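Local coordinates for protein putative oxidoreductase (Bacteroides fragilis NCTC 9343, PDB 3FHL) that probably works as a nucleotide-dependent oxidoreductase of the Gfo/Idh/MocA family, pairing an NAD-binding Rossmann fold with a C-terminal alpha/beta domain, at residues R55-K58 with E59-E62; G14-Q18 with V19-P23; A129-L132 with T133-I137. All blocks are in the same frame, centred on the assembly; numbering follows the deposited sequence.

Interaction 1: R55-K58 with E59-E62; sequences RSFK and ELTE
F57 and K58 open a single short helical turn: the carbonyl O of F57 takes the amide N of L60 at 2.8 Å from above its carbonyl plane and the amide N of T61 at 3.2 Å within that plane, while the O of K58 receives the N of E62 at 2.9 Å. E59 reaches back to S56, just ahead of the turn. E59 runs extended beyond CG and brings its OE2 to 2.9 Å from S56 OG; the hydroxyl donates to the anti lone pair of OE2, the one away from OE1. The other carboxylate oxygen, OE1, accepts from a water that also bonds weakly to the backbone N of R55. The R55 guanidinium leads off elsewhere, to E42 and to the carbonyls of E38 and K41. On the buried side, F57 CG lies anti to its own backbone N (chi1 -179°), which carries the ring along the turn to meet T61 and L60. T61 CG2 comes obliquely to within 3.5 Å of F57 CE2, and L60 CD1 sits at 4.2 Å from F57 CD1. The solvent side is looser: K58 bends at its last two torsions over E62, and K58 CD lies 3.4 Å from E62 OE2. The salt bridge from K58 NZ to E62 OE2 is long at 3.8 Å. The F57 ring, L60 and the T61 methyl rest on I69, and the F57 ring stacks with Y81. This short helix lies on the crossover from edge strand 52-54 to strand 68-71, the connection between the two halves of a Rossmann fold.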
# COMPACT_ATOMS: atom_id res chain seq x y z
N ARG C 55 -27.78 -17.71 -35.88
CA ARG C 55 -26.45 -18.18 -36.26
C ARG C 55 -25.47 -17.05 -36.56
O ARG C 55 -24.27 -17.31 -36.73
CB ARG C 55 -26.54 -19.12 -37.48
CG ARG C 55 -27.28 -20.44 -37.25
CD ARG C 55 -26.69 -21.21 -36.09
NE ARG C 55 -27.43 -22.42 -35.76
CZ ARG C 55 -27.28 -23.11 -34.63
NH1 ARG C 55 -26.41 -22.70 -33.71
NH2 ARG C 55 -28.00 -24.20 -34.40
N SER C 56 -25.95 -15.82 -36.64
CA SER C 56 -25.07 -14.70 -36.93
C SER C 56 -25.50 -13.45 -36.20
O SER C 56 -26.65 -13.33 -35.76
CB SER C 56 -25.01 -14.42 -38.44
OG SER C 56 -26.25 -13.93 -38.93
N PHE C 57 -24.55 -12.52 -36.08
CA PHE C 57 -24.75 -11.25 -35.41
C PHE C 57 -25.70 -10.36 -36.20
O PHE C 57 -26.53 -9.66 -35.61
CB PHE C 57 -23.41 -10.53 -35.19
CG PHE C 57 -23.55 -9.22 -34.48
CD1 PHE C 57 -23.91 -9.18 -33.13
CD2 PHE C 57 -23.34 -8.02 -35.15
CE1 PHE C 57 -24.04 -7.97 -32.47
CE2 PHE C 57 -23.47 -6.81 -34.49
CZ PHE C 57 -23.83 -6.78 -33.15
N LYS C 58 -25.57 -10.39 -37.52
CA LYS C 58 -26.45 -9.65 -38.44
C LYS C 58 -27.94 -9.95 -38.20
O LYS C 58 -28.79 -9.06 -38.34
CB LYS C 58 -26.06 -9.95 -39.90
CG LYS C 58 -26.58 -8.94 -40.92
CD LYS C 58 -26.50 -9.49 -42.35
CE LYS C 58 -25.27 -8.96 -43.09
NZ LYS C 58 -25.43 -7.53 -43.51
N GLU C 59 -28.26 -11.18 -37.81
CA GLU C 59 -29.63 -11.57 -37.47
C GLU C 59 -30.16 -10.89 -36.20
O GLU C 59 -31.37 -10.87 -35.96
CB GLU C 59 -29.75 -13.09 -37.37
CG GLU C 59 -29.71 -13.77 -38.72
CD GLU C 59 -29.59 -15.28 -38.62
OE1 GLU C 59 -30.63 -15.96 -38.46
OE2 GLU C 59 -28.45 -15.78 -38.70
N LEU C 60 -29.26 -10.33 -35.39
CA LEU C 60 -29.68 -9.48 -34.28
C LEU C 60 -29.93 -8.08 -34.77
O LEU C 60 -30.96 -7.49 -34.45
CB LEU C 60 -28.64 -9.41 -33.15
CG LEU C 60 -28.32 -10.67 -32.36
CD1 LEU C 60 -27.40 -10.31 -31.18
CD2 LEU C 60 -29.58 -11.34 -31.90
N THR C 61 -28.99 -7.54 -35.53
CA THR C 61 -29.06 -6.13 -35.94
C THR C 61 -30.20 -5.87 -36.94
O THR C 61 -30.74 -4.77 -37.00
CB THR C 61 -27.73 -5.60 -36.54
OG1 THR C 61 -27.37 -6.37 -37.70
CG2 THR C 61 -26.61 -5.70 -35.53
N GLU C 62 -30.55 -6.90 -37.70
CA GLU C 62 -31.62 -6.78 -38.69
C GLU C 62 -32.99 -7.13 -38.15
O GLU C 62 -33.99 -7.02 -38.87
CB GLU C 62 -31.31 -7.63 -39.91
CG GLU C 62 -30.25 -7.04 -40.83
CD GLU C 62 -29.90 -7.97 -41.99
OE1 GLU C 62 -30.36 -9.14 -42.00
OE2 GLU C 62 -29.17 -7.52 -42.90
O HOH W 1 -30.23 -18.42 -37.76

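Interaction 2: G14-Q18 with V19-P23; sequences GMSGQ and VFHAP
M15 and S16, at the start of helix 15-27, meet V19, F20 and H21 one turn on. Packing is closest at the buried backbone. S16 O receives the amide N of F20 at 2.9 Å with an N-H...O angle of 157°, and the same oxygen lies 3.4 Å from CD2 of the H21 ring. G17, without a side chain, accepts the N of A22 on its O at 3.0 Å. That bond spans five residues, a pi-type turn, and P23, which has no amide hydrogen to give, kinks the helix directly after it while its CG presses on Q18 O at 3.3 Å. V19 CG1 lies 3.8 Å above the plane of the F20 ring, over its centre. This is the helix of the first beta-alpha-beta unit of the Rossmann fold, between strands 6-10 and 31-37; G14 takes its N-cap position, at the end that in Rossmann folds usually faces the dinucleotide phosphates, probably here too. H21 is fixed through ND1 to Y311 and NE2 to E95. Toward solvent the fit is looser. M15, bent at chi2 and chi3, carries SD back to 3.8 Å from V19 CG2 and 4.0 Å from F20 CE2, an oblique Met-aromatic contact, whereas the extended Q18 chain turns outward to bond F13 O.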
# COMPACT_ATOMS: atom_id res chain seq x y z
N GLY C 14 -20.63 -17.60 -24.94
CA GLY C 14 -19.40 -18.05 -24.30
C GLY C 14 -19.51 -17.82 -22.80
O GLY C 14 -20.62 -17.65 -22.28
N MET C 15 -18.37 -17.82 -22.10
CA MET C 15 -18.38 -17.67 -20.63
C MET C 15 -19.13 -16.42 -20.18
O MET C 15 -20.02 -16.51 -19.33
CB MET C 15 -16.96 -17.68 -20.04
CG MET C 15 -16.88 -17.49 -18.50
SD MET C 15 -17.07 -15.80 -17.81
CE MET C 15 -15.85 -14.86 -18.72
N SER C 16 -18.75 -15.26 -20.72
CA SER C 16 -19.37 -13.99 -20.33
C SER C 16 -20.89 -14.03 -20.50
O SER C 16 -21.62 -13.56 -19.63
CB SER C 16 -18.77 -12.83 -21.10
OG SER C 16 -19.19 -12.85 -22.46
N GLY C 17 -21.34 -14.60 -21.62
CA GLY C 17 -22.77 -14.80 -21.90
C GLY C 17 -23.46 -15.63 -20.85
O GLY C 17 -24.50 -15.24 -20.33
N GLN C 18 -22.85 -16.75 -20.49
CA GLN C 18 -23.43 -17.68 -19.54
C GLN C 18 -23.34 -17.23 -18.09
O GLN C 18 -24.09 -17.72 -17.25
CB GLN C 18 -22.76 -19.05 -19.66
CG GLN C 18 -22.92 -19.69 -21.01
CD GLN C 18 -22.22 -21.02 -21.12
OE1 GLN C 18 -22.35 -21.88 -20.25
NE2 GLN C 18 -21.47 -21.21 -22.21
N VAL C 19 -22.41 -16.33 -17.79
CA VAL C 19 -22.14 -15.94 -16.39
C VAL C 19 -22.76 -14.59 -16.04
O VAL C 19 -23.50 -14.48 -15.07
CB VAL C 19 -20.59 -15.97 -16.08
CG1 VAL C 19 -20.26 -15.36 -14.72
CG2 VAL C 19 -20.09 -17.41 -16.11
N PHE C 20 -22.47 -13.57 -16.85
CA PHE C 20 -22.81 -12.19 -16.49
C PHE C 20 -24.10 -11.63 -17.08
O PHE C 20 -24.68 -10.70 -16.52
CB PHE C 20 -21.64 -11.26 -16.87
CG PHE C 20 -20.38 -11.54 -16.10
CD1 PHE C 20 -20.30 -11.27 -14.73
CD2 PHE C 20 -19.27 -12.08 -16.74
CE1 PHE C 20 -19.14 -11.54 -14.01
CE2 PHE C 20 -18.10 -12.35 -16.03
CZ PHE C 20 -18.04 -12.07 -14.66
N HIS C 21 -24.53 -12.18 -18.22
CA HIS C 21 -25.60 -11.55 -18.98
C HIS C 21 -26.90 -12.35 -19.03
O HIS C 21 -27.90 -11.90 -18.48
CB HIS C 21 -25.11 -11.22 -20.38
CG HIS C 21 -23.91 -10.33 -20.38
ND1 HIS C 21 -23.94 -9.06 -19.83
CD2 HIS C 21 -22.65 -10.52 -20.82
CE1 HIS C 21 -22.75 -8.51 -19.95
NE2 HIS C 21 -21.95 -9.38 -20.54
N ALA C 22 -26.88 -13.51 -19.66
CA ALA C 22 -28.07 -14.38 -19.72
C ALA C 22 -28.79 -14.67 -18.39
O ALA C 22 -30.02 -14.60 -18.36
CB ALA C 22 -27.77 -15.67 -20.49
N PRO C 23 -28.06 -14.97 -17.28
CA PRO C 23 -28.78 -15.17 -16.02
C PRO C 23 -29.61 -13.97 -15.54
O PRO C 23 -30.62 -14.17 -14.87
CB PRO C 23 -27.65 -15.47 -15.03
CG PRO C 23 -26.62 -16.07 -15.85
CD PRO C 23 -26.62 -15.23 -17.08

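Interaction 3: A129-L132 with T133-I137; sequences ADFL and TVRDI
F131 and R135 meet one turn apart: the CG of R135 lies over one face of the F131 ring, 4.1 Å above its plane and offset toward the rim. The R135 chain bends at chi3 (96°), bringing NH1 to 3.8 Å from F131 CE2. The guanidinium does not lie flat on the ring; the two planes stand 62° apart. Chi1 turns the F131 ring away from its backbone N and along the helix toward R135. Beneath them, the R135 N donates to F131 O at 2.9 Å, nearly straight at 167°, and V134 N to D130 O, also at 2.9 Å. The carbonyl O of A129 is held twice by one residue: T133 gives it OG1 at 2.7 Å and N at 3.0 Å, arriving from opposite faces of the carbonyl plane. The same hydroxyl oxygen is bonded by the N of I303, so a buried polar group is satisfied on both counts. Farther along, D136 bonds Y300 and pairs with K140. Helix 129-139 packs on both helix 180-191, where F131, V134 and R135 touch L190, and the mixed sheet, where V134 packs on F244 and L246 of strand 244-248 and T133 on Y253 of strand 252-255.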
# COMPACT_ATOMS: atom_id res chain seq x y z
N ALA C 129 -20.49 -6.55 -3.77
CA ALA C 129 -20.93 -6.33 -2.38
C ALA C 129 -20.05 -5.35 -1.62
O ALA C 129 -20.56 -4.45 -0.95
CB ALA C 129 -21.01 -7.68 -1.62
N ASP C 130 -18.73 -5.51 -1.75
CA ASP C 130 -17.78 -4.65 -1.03
C ASP C 130 -17.88 -3.19 -1.41
O ASP C 130 -17.98 -2.34 -0.54
CB ASP C 130 -16.33 -5.18 -1.12
CG ASP C 130 -15.91 -5.57 -2.54
OD1 ASP C 130 -16.31 -4.91 -3.52
OD2 ASP C 130 -15.14 -6.54 -2.67
N PHE C 131 -17.88 -2.90 -2.72
CA PHE C 131 -17.98 -1.52 -3.22
C PHE C 131 -19.33 -0.85 -2.91
O PHE C 131 -19.38 0.33 -2.51
CB PHE C 131 -17.71 -1.48 -4.72
CG PHE C 131 -17.70 -0.10 -5.30
CD1 PHE C 131 -16.72 0.82 -4.92
CD2 PHE C 131 -18.66 0.29 -6.23
CE1 PHE C 131 -16.69 2.10 -5.45
CE2 PHE C 131 -18.64 1.59 -6.78
CZ PHE C 131 -17.65 2.49 -6.39
N LEU C 132 -20.42 -1.59 -3.10
CA LEU C 132 -21.74 -1.11 -2.68
C LEU C 132 -21.79 -0.79 -1.19
O LEU C 132 -22.43 0.18 -0.78
CB LEU C 132 -22.83 -2.15 -3.03
CG LEU C 132 -23.15 -2.32 -4.52
CD1 LEU C 132 -24.21 -3.41 -4.71
CD2 LEU C 132 -23.66 -1.00 -5.14
N THR C 133 -21.11 -1.59 -0.38
CA THR C 133 -21.04 -1.33 1.04
C THR C 133 -20.21 -0.08 1.31
O THR C 133 -20.60 0.75 2.12
CB THR C 133 -20.48 -2.53 1.80
OG1 THR C 133 -21.27 -3.69 1.49
CG2 THR C 133 -20.53 -2.28 3.28
N VAL C 134 -19.08 0.06 0.61
CA VAL C 134 -18.28 1.30 0.69
C VAL C 134 -19.14 2.54 0.38
O VAL C 134 -19.15 3.48 1.16
CB VAL C 134 -17.00 1.25 -0.21
CG1 VAL C 134 -16.37 2.66 -0.40
CG2 VAL C 134 -15.98 0.25 0.36
N ARG C 135 -19.90 2.51 -0.71
CA ARG C 135 -20.80 3.64 -1.04
C ARG C 135 -21.77 3.95 0.11
O ARG C 135 -21.98 5.12 0.45
CB ARG C 135 -21.59 3.36 -2.34
CG ARG C 135 -20.76 3.22 -3.61
CD ARG C 135 -21.65 3.40 -4.86
NE ARG C 135 -21.61 4.78 -5.35
CZ ARG C 135 -21.41 5.13 -6.62
NH1 ARG C 135 -21.27 4.22 -7.59
NH2 ARG C 135 -21.36 6.42 -6.94
N ASP C 136 -22.32 2.90 0.72
CA ASP C 136 -23.22 3.00 1.88
C ASP C 136 -22.58 3.68 3.09
O ASP C 136 -23.19 4.57 3.69
CB ASP C 136 -23.72 1.61 2.27
CG ASP C 136 -24.90 1.65 3.24
OD1 ASP C 136 -25.88 2.37 2.95
OD2 ASP C 136 -24.86 0.96 4.29
N ILE C 137 -21.37 3.25 3.45
CA ILE C 137 -20.60 3.82 4.57
C ILE C 137 -20.33 5.31 4.34
O ILE C 137 -20.48 6.12 5.25
CB ILE C 137 -19.26 3.04 4.75
CG1 ILE C 137 -19.53 1.73 5.49
CG2 ILE C 137 -18.20 3.86 5.50
CD1 ILE C 137 -18.78 0.59 4.92

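How the interactions relate
Along the chain, interaction 2 comes first, then interaction 1, then interaction 3. The first two lie on the connections of the six-stranded parallel sheet of the Rossmann fold: 14-23 is on the helix after its first strand, and 55-62 lies beyond edge strand 52-54. Their centres are about 18 Å apart, their nearest atoms about 11 Å. Interaction 3 packs against the nine-stranded mixed sheet. Its centre is about 39 Å from that of interaction 1, on the opposite side of the chain's centre, and about 24 Å from that of interaction 2. Interactions 1 and 2 thus belong to the NAD-binding part, whereas interaction 3 lies on the helix by which the chain passes from strand 119-122 to the mixed sheet.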